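Local atomic coordinates of endonuclease V (Streptomyces avermitilis, PDB entry 3GOC), a protein that probably acts in DNA repair as a magnesium-dependent endonuclease, nicking double-stranded DNA at the second phosphodiester bond 3' to a deoxyinosine. Residues A12-E15 with E16-V20; V20-E23 with L24-R27; V62-A65 with A66-D69; H199-A202 with L203-K206. All coordinates share one frame; numbering follows the deposited sequence.

Contact 1 (A12-E15 with E16-V20); sequences ATEE and EARAV
The guanidinium of Arg18 turns one face to the backbone of Glu14 and Glu15: Glu14 O and Glu15 CA both lie over it, displaced toward its rim, with NH1 of Arg18 3.9 Å from CA of Glu15. At the edge, in the guanidinium plane, stand Glu14 OE2 and a water. This is the first turn of helix 14-24, with Thr13 at the N-cap. The carboxylate of Glu14 is turned almost perpendicular to the guanidinium (83°), and Glu14 OE2 and Arg18 NH2 are 3.8 Å apart, a long salt bridge. The water closes the gap, accepting from NH2 of Arg18 at 2.7 Å and donating to OE2 of Glu14 at 2.9 Å. A bend at chi3 (-59°) folds the arginine back over the start of the helix. With a leucine in place of Arg18, the Glu14 carboxylate would probably lose its nearby positive charge and the bridging water its donor. Beneath these side chains the regular helix bonds begin, Ala17 N to Thr13 O, Arg18 N to Glu14 O and Ala19 N to Glu15 O. The cap itself is a bond from Glu16 N to Thr13 OG1 (3.1 Å). Glu16 runs extended across the threonine, close enough that its CG is 2.9 Å from Thr13 OG1, a tight fit. Ala17 faces inward onto Phe82 and Leu88, while the acidic chains remain at the surface. Past Thr13, the Glu16 carboxylate reaches the residue before the cap: Ala12 N donates to Glu16 OE1 at 2.9 Å, almost perfectly straight at 177°.

Contact 2 (V20-E23 with L24-R27); sequences VQDE and LRGR
Val20 meets Leu24 one turn further along helix 14-24, their side chains lying side by side and pointing the same way, with Val20 CG1 3.5 Å from Leu24 CD1. The valine branch reaches this place because CG1 is anti to the backbone N (chi1 171°), while its carbonyl takes the helical bond from Leu24 N (2.8 Å) and a weak one from Glu23 N. Gln21 contributes its backbone: its O accepts from Arg25 N at 3.0 Å, and Arg25 CB rests on the same oxygen. The Gln21 side chain bonds elsewhere, through NE2 to Gly87 O. Asp22 carries the polar contact, a salt bridge in which Arg25 NH1 donates to Asp22 OD1 at 2.9 Å with a bent angle of 138°. The nitrogen comes from above the carboxylate plane, whereas OD1 lies close to the guanidinium plane, the two flat groups being inclined at 67°. A second arginine, Arg122, pairs through NE with the same OD1. Replacing Asp22 by an alanine would probably leave these two guanidinium groups beside one another without the carboxylate that now lies between their charges. Past Asp22 the regular pattern ends: Asp22 O and Gly26 N are 4.3 Å apart, and the next turn is closed instead by Arg27 N bonding to Leu24 O. This end of helix 14-24 packs against helix 126-134, where Leu24 packs on His129 and Leu133 and Arg27 on Val132, with Phe124 of the preceding loop also against Leu24.

Contact 3 (V62-A65 with A66-D69); sequences VLDA and ATLD. With YES (3-(2-hydroxyethyl)-2,2-bis(hydroxymethyl)pentane-1,5-diol), chain H.
Asp64 pairs with the far side of a beta-hairpin turn by two backbone bonds, Asp64 N to Asp69 O (2.8 Å) and Leu68 N to Asp64 O (2.6 Å), the chain reversing through a left-handed backbone at Leu68 (phi 76°). The Asp64 side chain turns into the loop: with CG anti to the backbone N, chi1 173°, OD1 accepts from both Thr67 N (3.0 Å) and Thr67 OG1 (2.9 Å). The two donors arrive on its anti side but from opposite faces of the carboxylate plane. Thr67 OG1 in turn accepts from Asp69 N, an ST turn, so one hydroxyl couples aspartate and backbone. A water joins Ala66 N to Asp64 OD2, the latter bond weak. Leu63 lies alongside, its CD2 3.7 Å from Leu68 O. Ala66 O accepts from O7 of the bound polyol at 2.7 Å, a ligand also held by Asp102 and Cys106 of the second subunit. The turn joins strands 55-64 and 70-79; Val62 pairs with Val71 and Ala72, Leu63 with Val42 of strand 41-49, and Leu68 touches Glu211 of helix 211-228.

Contact 4 (H199-A202 with L203-K206); sequences HTLA and LTPK
The carbonyls of His199 and Thr200 share the backbone N of Leu203, at 3.0 and 3.2 Å, both bonds weak, while Thr204 N bonds three residues back to Leu201 O at 3.0 Å. This is the C-terminal end of helix 193-202 giving way to the loop before helix 211-228, in an RNase H-like endonuclease. The i to i-3 spacing of the Thr204 bond makes a tighter turn than the alpha-helical one, and the Thr204 nitrogen stands well above the Leu201 carbonyl plane, 67° out of it. Thr204 folds its hydroxyl back onto the helix end, with OG1 between its own backbone N and carbonyl carbon (chi1 52°), and OG1 lies 2.8 Å from Thr200 O and 3.1 Å from Leu201 O. Arg157 reaches in from elsewhere in the chain, bonding through NH2 to Thr204 OG1 and through NH1 to Leu201 O, and so supplies donors to the helix end. Leu203 lays its branch point on the last turn of the helix, CG 3.2 Å from His199 O. His199 NE2 bonds to Pro35 O and Thr200 OG1 to Ala196 O, and Thr200 is buried against Ile139, Val141, Val183 and Val185 of the sheet. Pro205, which touches the bound polyol, has no N-H to give, and its ring carbon CD instead lies 3.5 Å from Ala202 O.

How the contacts relate
Contacts 1 and 2 are successive turns of helix 14-24, sharing Val20, at the surface, where acidic and arginine side chains pair around the helix backbone. Contacts 3 and 4 lie on the opposite side of the chain's centre, contact 3 partly buried and contact 4 buried, where neutral hydroxyls, backbone carbonyls and an aspartate-threonine hydrogen-bond network do the work instead. These two touch: Leu68 CD2 is 3.7 Å from Leu203 CD2, so the hairpin turn of 62-69 leans on the end of helix 193-202, and both border the same polyol. Contacts 2 and 4 are 30 Å apart within a chain, centre to centre, yet Arg27 of the second subunit packs on Leu201.

Contact 1 (A12-E15 with E16-V20)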
ATOM      1  N   ALA A  12      28.592  11.967 -24.683  1.00 11.37           N
ATOM      2  CA  ALA A  12      29.851  11.246 -24.762  1.00 14.72           C
ATOM      3  C   ALA A  12      30.853  11.761 -23.727  1.00 16.65           C
ATOM      4  O   ALA A  12      31.932  11.193 -23.573  1.00 19.10           O
ATOM      5  CB  ALA A  12      30.432  11.368 -26.164  1.00 15.06           C
ATOM      6  N   THR A  13      30.497  12.834 -23.024  1.00 10.47           N
ATOM      7  CA  THR A  13      31.368  13.404 -21.997  1.00 12.39           C
ATOM      8  C   THR A  13      30.564  13.650 -20.722  1.00  9.95           C
ATOM      9  O   THR A  13      29.336  13.737 -20.760  1.00  9.96           O
ATOM     10  CB  THR A  13      31.977  14.753 -22.439  1.00 11.60           C
ATOM     11  OG1 THR A  13      30.964  15.766 -22.429  1.00 12.75           O
ATOM     12  CG2 THR A  13      32.565  14.642 -23.840  1.00 14.61           C
ATOM     13  N   GLU A  14      31.250  13.761 -19.587  1.00 11.23           N
ATOM     14  CA  GLU A  14      30.551  13.999 -18.331  1.00 11.48           C
ATOM     15  C   GLU A  14      29.876  15.365 -18.330  1.00 11.30           C
ATOM     16  O   GLU A  14      28.795  15.527 -17.761  1.00  8.72           O
ATOM     17  CB  GLU A  14      31.512  13.902 -17.144  1.00  9.64           C
ATOM     18  CG  GLU A  14      32.245  12.573 -17.044  1.00 14.18           C
ATOM     19  CD  GLU A  14      33.065  12.451 -15.776  1.00 17.04           C
ATOM     20  OE1 GLU A  14      34.028  11.655 -15.768  1.00 22.28           O
ATOM     21  OE2 GLU A  14      32.741  13.135 -14.782  1.00 17.93           O
ATOM     22  N   GLU A  15      30.510  16.351 -18.961  1.00  8.67           N
ATOM     23  CA  GLU A  15      29.935  17.685 -19.011  1.00  9.18           C
ATOM     24  C   GLU A  15      28.593  17.651 -19.735  1.00 10.38           C
ATOM     25  O   GLU A  15      27.631  18.267 -19.286  1.00  9.38           O
ATOM     26  CB  GLU A  15      30.879  18.649 -19.735  1.00 13.56           C
ATOM     27  CG  GLU A  15      30.384  20.084 -19.728  1.00 19.16           C
ATOM     28  CD  GLU A  15      31.274  21.016 -20.528  1.00 31.93           C
ATOM     29  OE1 GLU A  15      31.097  22.249 -20.416  1.00 36.59           O
ATOM     30  OE2 GLU A  15      32.141  20.515 -21.273  1.00 32.08           O
ATOM     31  N   GLU A  16      28.536  16.930 -20.851  1.00  9.20           N
ATOM     32  CA  GLU A  16      27.306  16.833 -21.637  1.00 10.63           C
ATOM     33  C   GLU A  16      26.225  16.096 -20.859  1.00  8.68           C
ATOM     34  O   GLU A  16      25.059  16.494 -20.870  1.00  8.64           O
ATOM     35  CB  GLU A  16      27.561  16.097 -22.957  1.00 11.21           C
ATOM     36  CG  GLU A  16      28.612  16.750 -23.841  1.00 16.83           C
ATOM     37  CD  GLU A  16      28.839  16.015 -25.149  1.00 22.26           C
ATOM     38  OE1 GLU A  16      28.534  14.805 -25.236  1.00 19.55           O
ATOM     39  OE2 GLU A  16      29.345  16.646 -26.101  1.00 26.92           O
ATOM     40  N   ALA A  17      26.614  15.020 -20.182  1.00  7.28           N
ATOM     41  CA  ALA A  17      25.654  14.238 -19.414  1.00  6.86           C
ATOM     42  C   ALA A  17      25.063  15.052 -18.268  1.00  7.41           C
ATOM     43  O   ALA A  17      23.852  15.035 -18.050  1.00  7.95           O
ATOM     44  CB  ALA A  17      26.314  12.958 -18.881  1.00  5.94           C
ATOM     45  N   ARG A  18      25.914  15.757 -17.525  1.00  8.98           N
ATOM     46  CA  ARG A  18      25.418  16.575 -16.426  1.00  8.63           C
ATOM     47  C   ARG A  18      24.498  17.665 -16.968  1.00  7.72           C
ATOM     48  O   ARG A  18      23.500  18.016 -16.336  1.00  9.89           O
ATOM     49  CB  ARG A  18      26.571  17.215 -15.648  1.00 12.23           C
ATOM     50  CG  ARG A  18      27.409  16.223 -14.855  1.00 13.58           C
ATOM     51  CD  ARG A  18      28.251  16.949 -13.816  1.00 13.85           C
ATOM     52  NE  ARG A  18      29.138  17.934 -14.429  1.00 16.81           N
ATOM     53  CZ  ARG A  18      30.360  17.664 -14.876  1.00 16.75           C
ATOM     54  NH1 ARG A  18      31.089  18.619 -15.430  1.00 17.94           N
ATOM     55  NH2 ARG A  18      30.861  16.443 -14.749  1.00 15.16           N
ATOM     56  N   ALA A  19      24.829  18.194 -18.142  1.00  9.66           N
ATOM     57  CA  ALA A  19      24.011  19.234 -18.758  1.00 10.88           C
ATOM     58  C   ALA A  19      22.627  18.679 -19.083  1.00  9.37           C
ATOM     59  O   ALA A  19      21.625  19.375 -18.923  1.00 10.49           O
ATOM     60  CB  ALA A  19      24.688  19.758 -20.023  1.00  8.42           C
ATOM     61  N   VAL A  20      22.573  17.429 -19.537  1.00  8.61           N
ATOM     62  CA  VAL A  20      21.293  16.798 -19.857  1.00  6.52           C
ATOM     63  C   VAL A  20      20.484  16.660 -18.573  1.00  8.19           C
ATOM     64  O   VAL A  20      19.284  16.934 -18.551  1.00  8.53           O
ATOM     65  CB  VAL A  20      21.484  15.395 -20.506  1.00  6.88           C
ATOM     66  CG1 VAL A  20      20.138  14.680 -20.626  1.00 10.31           C
ATOM     67  CG2 VAL A  20      22.120  15.536 -21.884  1.00  9.52           C
TER
HETATM   68  O   HOH W   1      30.410  14.133 -13.423  1.00 20.41           O

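Contact 2 (V20-E23 with L24-R27)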
ATOM      1  N   VAL A  20      22.573  17.429 -19.537  1.00  8.61           N
ATOM      2  CA  VAL A  20      21.293  16.798 -19.857  1.00  6.52           C
ATOM      3  C   VAL A  20      20.484  16.660 -18.573  1.00  8.19           C
ATOM      4  O   VAL A  20      19.284  16.934 -18.551  1.00  8.53           O
ATOM      5  CB  VAL A  20      21.484  15.395 -20.506  1.00  6.88           C
ATOM      6  CG1 VAL A  20      20.138  14.680 -20.626  1.00 10.31           C
ATOM      7  CG2 VAL A  20      22.120  15.536 -21.884  1.00  9.52           C
ATOM      8  N   GLN A  21      21.140  16.246 -17.493  1.00  8.54           N
ATOM      9  CA  GLN A  21      20.445  16.092 -16.217  1.00  6.50           C
ATOM     10  C   GLN A  21      19.853  17.410 -15.735  1.00  8.70           C
ATOM     11  O   GLN A  21      18.699  17.454 -15.316  1.00 13.06           O
ATOM     12  CB  GLN A  21      21.397  15.551 -15.148  1.00  9.66           C
ATOM     13  CG  GLN A  21      21.970  14.178 -15.455  1.00  7.04           C
ATOM     14  CD  GLN A  21      22.833  13.659 -14.324  1.00  7.49           C
ATOM     15  OE1 GLN A  21      23.688  14.377 -13.810  1.00  9.22           O
ATOM     16  NE2 GLN A  21      22.630  12.401 -13.941  1.00  8.51           N
ATOM     17  N   ASP A  22      20.639  18.480 -15.788  1.00 12.33           N
ATOM     18  CA  ASP A  22      20.140  19.771 -15.324  1.00 16.63           C
ATOM     19  C   ASP A  22      19.005  20.305 -16.195  1.00 18.61           C
ATOM     20  O   ASP A  22      18.129  21.020 -15.711  1.00 22.35           O
ATOM     21  CB  ASP A  22      21.274  20.799 -15.255  1.00 16.74           C
ATOM     22  CG  ASP A  22      22.315  20.448 -14.206  1.00 17.09           C
ATOM     23  OD1 ASP A  22      21.964  19.763 -13.220  1.00 22.79           O
ATOM     24  OD2 ASP A  22      23.478  20.871 -14.357  1.00 17.84           O
ATOM     25  N   GLU A  23      19.016  19.951 -17.474  1.00 12.11           N
ATOM     26  CA  GLU A  23      17.982  20.408 -18.392  1.00 11.83           C
ATOM     27  C   GLU A  23      16.692  19.599 -18.262  1.00 18.78           C
ATOM     28  O   GLU A  23      15.598  20.167 -18.243  1.00 18.93           O
ATOM     29  CB  GLU A  23      18.506  20.348 -19.827  1.00 15.70           C
ATOM     30  CG  GLU A  23      19.680  21.294 -20.069  1.00 18.39           C
ATOM     31  CD  GLU A  23      20.473  20.963 -21.320  1.00 27.67           C
ATOM     32  OE1 GLU A  23      21.456  21.680 -21.614  1.00 32.20           O
ATOM     33  OE2 GLU A  23      20.122  19.984 -22.011  1.00 33.04           O
ATOM     34  N   LEU A  24      16.820  18.279 -18.159  1.00 12.45           N
ATOM     35  CA  LEU A  24      15.652  17.411 -18.039  1.00 13.41           C
ATOM     36  C   LEU A  24      15.000  17.428 -16.656  1.00 15.35           C
ATOM     37  O   LEU A  24      13.816  17.110 -16.522  1.00 17.70           O
ATOM     38  CB  LEU A  24      16.020  15.969 -18.408  1.00 14.13           C
ATOM     39  CG  LEU A  24      16.356  15.681 -19.875  1.00 13.80           C
ATOM     40  CD1 LEU A  24      16.676  14.203 -20.045  1.00 18.32           C
ATOM     41  CD2 LEU A  24      15.178  16.077 -20.761  1.00 16.10           C
ATOM     42  N   ARG A  25      15.763  17.801 -15.634  1.00 15.28           N
ATOM     43  CA  ARG A  25      15.236  17.838 -14.274  1.00 16.28           C
ATOM     44  C   ARG A  25      14.074  18.820 -14.181  1.00 21.55           C
ATOM     45  O   ARG A  25      13.190  18.669 -13.339  1.00 19.65           O
ATOM     46  CB  ARG A  25      16.325  18.252 -13.285  1.00 17.37           C
ATOM     47  CG  ARG A  25      15.964  17.990 -11.832  1.00 26.47           C
ATOM     48  CD  ARG A  25      16.653  18.975 -10.901  1.00 35.65           C
ATOM     49  NE  ARG A  25      18.060  19.170 -11.244  1.00 39.13           N
ATOM     50  CZ  ARG A  25      18.886  19.967 -10.574  1.00 38.86           C
ATOM     51  NH1 ARG A  25      20.149  20.087 -10.958  1.00 41.60           N
ATOM     52  NH2 ARG A  25      18.447  20.642  -9.520  1.00 37.78           N
ATOM     53  N   GLY A  26      14.087  19.826 -15.051  1.00 17.94           N
ATOM     54  CA  GLY A  26      13.032  20.823 -15.052  1.00 19.71           C
ATOM     55  C   GLY A  26      11.687  20.287 -15.504  1.00 20.04           C
ATOM     56  O   GLY A  26      10.670  20.972 -15.391  1.00 18.07           O
ATOM     57  N   ARG A  27      11.672  19.063 -16.020  1.00 18.77           N
ATOM     58  CA  ARG A  27      10.428  18.463 -16.475  1.00 12.46           C
ATOM     59  C   ARG A  27       9.811  17.576 -15.397  1.00 13.80           C
ATOM     60  O   ARG A  27       8.681  17.115 -15.539  1.00 13.74           O
ATOM     61  CB  ARG A  27      10.669  17.652 -17.755  1.00 16.79           C
ATOM     62  CG  ARG A  27      11.106  18.506 -18.943  1.00 24.99           C
ATOM     63  CD  ARG A  27      10.296  18.186 -20.189  1.00 35.87           C
ATOM     64  NE  ARG A  27      10.721  16.951 -20.837  1.00 33.89           N
ATOM     65  CZ  ARG A  27      11.854  16.822 -21.521  1.00 34.91           C
ATOM     66  NH1 ARG A  27      12.165  15.660 -22.083  1.00 35.32           N
ATOM     67  NH2 ARG A  27      12.668  17.859 -21.651  1.00 35.05           N
TER

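Contact 3 (V62-A65 with A66-D69)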
ATOM      1  N   VAL A  62       5.338  -6.393 -15.825  1.00  5.91           N
ATOM      2  CA  VAL A  62       4.081  -5.740 -15.479  1.00  6.53           C
ATOM      3  C   VAL A  62       3.222  -6.634 -14.597  1.00  5.46           C
ATOM      4  O   VAL A  62       2.977  -7.796 -14.928  1.00  6.30           O
ATOM      5  CB  VAL A  62       3.268  -5.400 -16.744  1.00  5.75           C
ATOM      6  CG1 VAL A  62       2.052  -4.580 -16.368  1.00  6.34           C
ATOM      7  CG2 VAL A  62       4.135  -4.649 -17.737  1.00  8.06           C
ATOM      8  N   LEU A  63       2.776  -6.092 -13.470  1.00  6.73           N
ATOM      9  CA  LEU A  63       1.930  -6.842 -12.548  1.00  4.41           C
ATOM     10  C   LEU A  63       0.542  -6.231 -12.449  1.00  6.11           C
ATOM     11  O   LEU A  63       0.347  -5.040 -12.698  1.00  9.41           O
ATOM     12  CB  LEU A  63       2.520  -6.836 -11.134  1.00  9.25           C
ATOM     13  CG  LEU A  63       3.979  -7.233 -10.918  1.00  5.42           C
ATOM     14  CD1 LEU A  63       4.313  -7.105  -9.439  1.00  8.67           C
ATOM     15  CD2 LEU A  63       4.202  -8.652 -11.400  1.00  7.93           C
ATOM     16  N   ASP A  64      -0.428  -7.068 -12.105  1.00  9.25           N
ATOM     17  CA  ASP A  64      -1.778  -6.585 -11.865  1.00  7.38           C
ATOM     18  C   ASP A  64      -1.601  -6.099 -10.427  1.00  8.12           C
ATOM     19  O   ASP A  64      -1.274  -6.883  -9.536  1.00  9.54           O
ATOM     20  CB  ASP A  64      -2.785  -7.735 -11.919  1.00  6.77           C
ATOM     21  CG  ASP A  64      -4.179  -7.305 -11.499  1.00 17.71           C
ATOM     22  OD1 ASP A  64      -4.596  -7.663 -10.382  1.00 22.60           O
ATOM     23  OD2 ASP A  64      -4.846  -6.599 -12.282  1.00 19.07           O
ATOM     24  N   ALA A  65      -1.792  -4.807 -10.196  1.00  7.41           N
ATOM     25  CA  ALA A  65      -1.588  -4.238  -8.868  1.00  8.72           C
ATOM     26  C   ALA A  65      -2.452  -4.837  -7.767  1.00  9.55           C
ATOM     27  O   ALA A  65      -2.008  -4.977  -6.627  1.00 11.10           O
ATOM     28  CB  ALA A  65      -1.790  -2.729  -8.923  1.00  7.99           C
ATOM     29  N   ALA A  66      -3.679  -5.204  -8.107  1.00  9.76           N
ATOM     30  CA  ALA A  66      -4.587  -5.762  -7.114  1.00 10.80           C
ATOM     31  C   ALA A  66      -4.184  -7.147  -6.607  1.00  9.15           C
ATOM     32  O   ALA A  66      -4.276  -7.425  -5.413  1.00 11.38           O
ATOM     33  CB  ALA A  66      -6.000  -5.810  -7.684  1.00 11.09           C
ATOM     34  N   THR A  67      -3.736  -8.006  -7.516  1.00 10.50           N
ATOM     35  CA  THR A  67      -3.362  -9.375  -7.170  1.00 11.15           C
ATOM     36  C   THR A  67      -1.860  -9.636  -7.110  1.00 11.54           C
ATOM     37  O   THR A  67      -1.412 -10.593  -6.473  1.00 14.64           O
ATOM     38  CB  THR A  67      -3.933 -10.358  -8.198  1.00 15.18           C
ATOM     39  OG1 THR A  67      -3.364 -10.075  -9.484  1.00 12.31           O
ATOM     40  CG2 THR A  67      -5.445 -10.228  -8.284  1.00 13.96           C
ATOM     41  N   LEU A  68      -1.101  -8.780  -7.784  1.00  8.64           N
ATOM     42  CA  LEU A  68       0.352  -8.883  -7.895  1.00  9.72           C
ATOM     43  C   LEU A  68       0.738  -9.979  -8.890  1.00  8.74           C
ATOM     44  O   LEU A  68       1.905 -10.364  -8.986  1.00 11.58           O
ATOM     45  CB  LEU A  68       1.012  -9.139  -6.534  1.00 12.85           C
ATOM     46  CG  LEU A  68       0.874  -8.025  -5.489  1.00 12.29           C
ATOM     47  CD1 LEU A  68       1.791  -8.320  -4.310  1.00 19.88           C
ATOM     48  CD2 LEU A  68       1.237  -6.685  -6.101  1.00 15.02           C
ATOM     49  N   ASP A  69      -0.243 -10.482  -9.636  1.00  9.86           N
ATOM     50  CA  ASP A  69       0.044 -11.503 -10.638  1.00  9.08           C
ATOM     51  C   ASP A  69       0.738 -10.856 -11.831  1.00  8.83           C
ATOM     52  O   ASP A  69       0.470  -9.701 -12.171  1.00  9.31           O
ATOM     53  CB  ASP A  69      -1.233 -12.190 -11.134  1.00 12.03           C
ATOM     54  CG  ASP A  69      -1.884 -13.053 -10.077  1.00 17.14           C
ATOM     55  OD1 ASP A  69      -1.155 -13.630  -9.243  1.00 23.94           O
ATOM     56  OD2 ASP A  69      -3.126 -13.170 -10.097  1.00 26.99           O
TER
HETATM   57  O1  YES H 304      -5.216  -6.757  -1.060  1.00 14.65           O
HETATM   58  C1  YES H 304      -4.010  -6.918  -0.383  1.00 13.93           C
HETATM   59  C2  YES H 304      -3.677  -8.117   0.354  1.00 13.25           C
HETATM   60  C3  YES H 304      -4.718  -8.231   1.498  1.00 12.12           C
HETATM   61  O3  YES H 304      -4.701  -7.123   2.487  1.00 13.82           O
HETATM   62  C4  YES H 304      -2.194  -8.058   0.789  1.00 14.77           C
HETATM   63  O4  YES H 304      -1.777  -9.325   1.577  1.00 16.01           O
HETATM   64  C5  YES H 304      -3.808  -9.300  -0.731  1.00 14.26           C
HETATM   65  C6  YES H 304      -2.758  -9.296  -1.930  1.00 14.80           C
HETATM   66  C7  YES H 304      -3.318  -9.812  -3.214  1.00 15.67           C
HETATM   67  O7  YES H 304      -4.617  -9.298  -3.490  1.00 19.02           O
HETATM   68  C8  YES H 304      -3.804 -10.763  -0.150  1.00 19.73           C
HETATM   69  C9  YES H 304      -5.109 -11.371  -0.462  1.00 22.84           C
HETATM   70  O9  YES H 304      -6.326 -10.722  -0.221  1.00 27.68           O
HETATM   71  O   HOH W   2      -5.068  -4.225 -10.559  1.00 15.41           O

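Contact 4 (H199-A202 with L203-K206)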
ATOM      1  N   HIS A 199       2.654   2.425  -2.483  1.00  6.25           N
ATOM      2  CA  HIS A 199       2.888   1.417  -3.513  1.00  4.76           C
ATOM      3  C   HIS A 199       3.939   0.417  -3.057  1.00  4.23           C
ATOM      4  O   HIS A 199       3.810  -0.788  -3.278  1.00  5.35           O
ATOM      5  CB  HIS A 199       3.326   2.082  -4.821  1.00  5.39           C
ATOM      6  CG  HIS A 199       2.178   2.562  -5.656  1.00  7.93           C
ATOM      7  ND1 HIS A 199       1.430   1.713  -6.444  1.00 10.93           N
ATOM      8  CD2 HIS A 199       1.612   3.784  -5.777  1.00  9.39           C
ATOM      9  CE1 HIS A 199       0.448   2.394  -7.013  1.00  8.35           C
ATOM     10  NE2 HIS A 199       0.537   3.653  -6.623  1.00  7.01           N
ATOM     11  N   THR A 200       4.988   0.916  -2.412  1.00  5.93           N
ATOM     12  CA  THR A 200       6.048   0.038  -1.943  1.00  4.10           C
ATOM     13  C   THR A 200       5.503  -0.959  -0.916  1.00  5.08           C
ATOM     14  O   THR A 200       5.838  -2.148  -0.962  1.00  5.31           O
ATOM     15  CB  THR A 200       7.215   0.868  -1.353  1.00  3.93           C
ATOM     16  OG1 THR A 200       7.695   1.775  -2.357  1.00  6.74           O
ATOM     17  CG2 THR A 200       8.370  -0.030  -0.940  1.00  4.77           C
ATOM     18  N   LEU A 201       4.662  -0.489   0.007  1.00  5.72           N
ATOM     19  CA  LEU A 201       4.084  -1.394   1.007  1.00  3.66           C
ATOM     20  C   LEU A 201       3.177  -2.415   0.324  1.00  4.47           C
ATOM     21  O   LEU A 201       3.198  -3.598   0.661  1.00  5.73           O
ATOM     22  CB  LEU A 201       3.276  -0.618   2.052  1.00  5.23           C
ATOM     23  CG  LEU A 201       4.061   0.269   3.023  1.00 11.89           C
ATOM     24  CD1 LEU A 201       3.082   0.988   3.945  1.00 11.55           C
ATOM     25  CD2 LEU A 201       5.040  -0.582   3.839  1.00  8.17           C
ATOM     26  N   ALA A 202       2.385  -1.960  -0.645  1.00  4.40           N
ATOM     27  CA  ALA A 202       1.480  -2.860  -1.346  1.00  5.03           C
ATOM     28  C   ALA A 202       2.234  -3.925  -2.138  1.00  6.63           C
ATOM     29  O   ALA A 202       1.679  -4.977  -2.456  1.00  8.75           O
ATOM     30  CB  ALA A 202       0.556  -2.065  -2.264  1.00  7.57           C
ATOM     31  N   LEU A 203       3.499  -3.654  -2.454  1.00  4.28           N
ATOM     32  CA  LEU A 203       4.324  -4.600  -3.210  1.00  6.58           C
ATOM     33  C   LEU A 203       5.177  -5.479  -2.308  1.00  7.97           C
ATOM     34  O   LEU A 203       5.908  -6.344  -2.789  1.00  6.77           O
ATOM     35  CB  LEU A 203       5.239  -3.836  -4.175  1.00  5.15           C
ATOM     36  CG  LEU A 203       4.544  -3.143  -5.344  1.00  6.04           C
ATOM     37  CD1 LEU A 203       5.516  -2.213  -6.070  1.00  5.77           C
ATOM     38  CD2 LEU A 203       4.015  -4.207  -6.294  1.00  8.27           C
ATOM     39  N   THR A 204       5.063  -5.268  -0.999  1.00  7.36           N
ATOM     40  CA  THR A 204       5.860  -6.020  -0.033  1.00  5.97           C
ATOM     41  C   THR A 204       5.093  -6.721   1.098  1.00  8.69           C
ATOM     42  O   THR A 204       5.566  -6.772   2.233  1.00  9.06           O
ATOM     43  CB  THR A 204       6.917  -5.100   0.621  1.00  6.60           C
ATOM     44  OG1 THR A 204       6.279  -3.928   1.137  1.00  5.65           O
ATOM     45  CG2 THR A 204       7.957  -4.670  -0.400  1.00  3.65           C
ATOM     46  N   PRO A 205       3.911  -7.283   0.810  1.00 10.97           N
ATOM     47  CA  PRO A 205       3.194  -7.948   1.900  1.00 12.86           C
ATOM     48  C   PRO A 205       3.933  -9.173   2.443  1.00 11.01           C
ATOM     49  O   PRO A 205       3.764  -9.536   3.608  1.00 15.96           O
ATOM     50  CB  PRO A 205       1.862  -8.319   1.252  1.00 15.71           C
ATOM     51  CG  PRO A 205       2.263  -8.627  -0.154  1.00 16.33           C
ATOM     52  CD  PRO A 205       3.207  -7.470  -0.471  1.00 14.55           C
ATOM     53  N   LYS A 206       4.764  -9.784   1.605  1.00  8.96           N
ATOM     54  CA  LYS A 206       5.488 -10.993   1.982  1.00 12.44           C
ATOM     55  C   LYS A 206       6.994 -10.820   2.150  1.00 14.93           C
ATOM     56  O   LYS A 206       7.588 -11.430   3.035  1.00 23.77           O
ATOM     57  CB  LYS A 206       5.238 -12.090   0.940  1.00 15.33           C
ATOM     58  CG  LYS A 206       3.773 -12.347   0.637  1.00 23.95           C
ATOM     59  CD  LYS A 206       3.620 -13.301  -0.536  1.00 25.04           C
ATOM     60  CE  LYS A 206       2.163 -13.455  -0.940  1.00 31.43           C
ATOM     61  NZ  LYS A 206       2.015 -14.360  -2.117  1.00 29.69           N
TER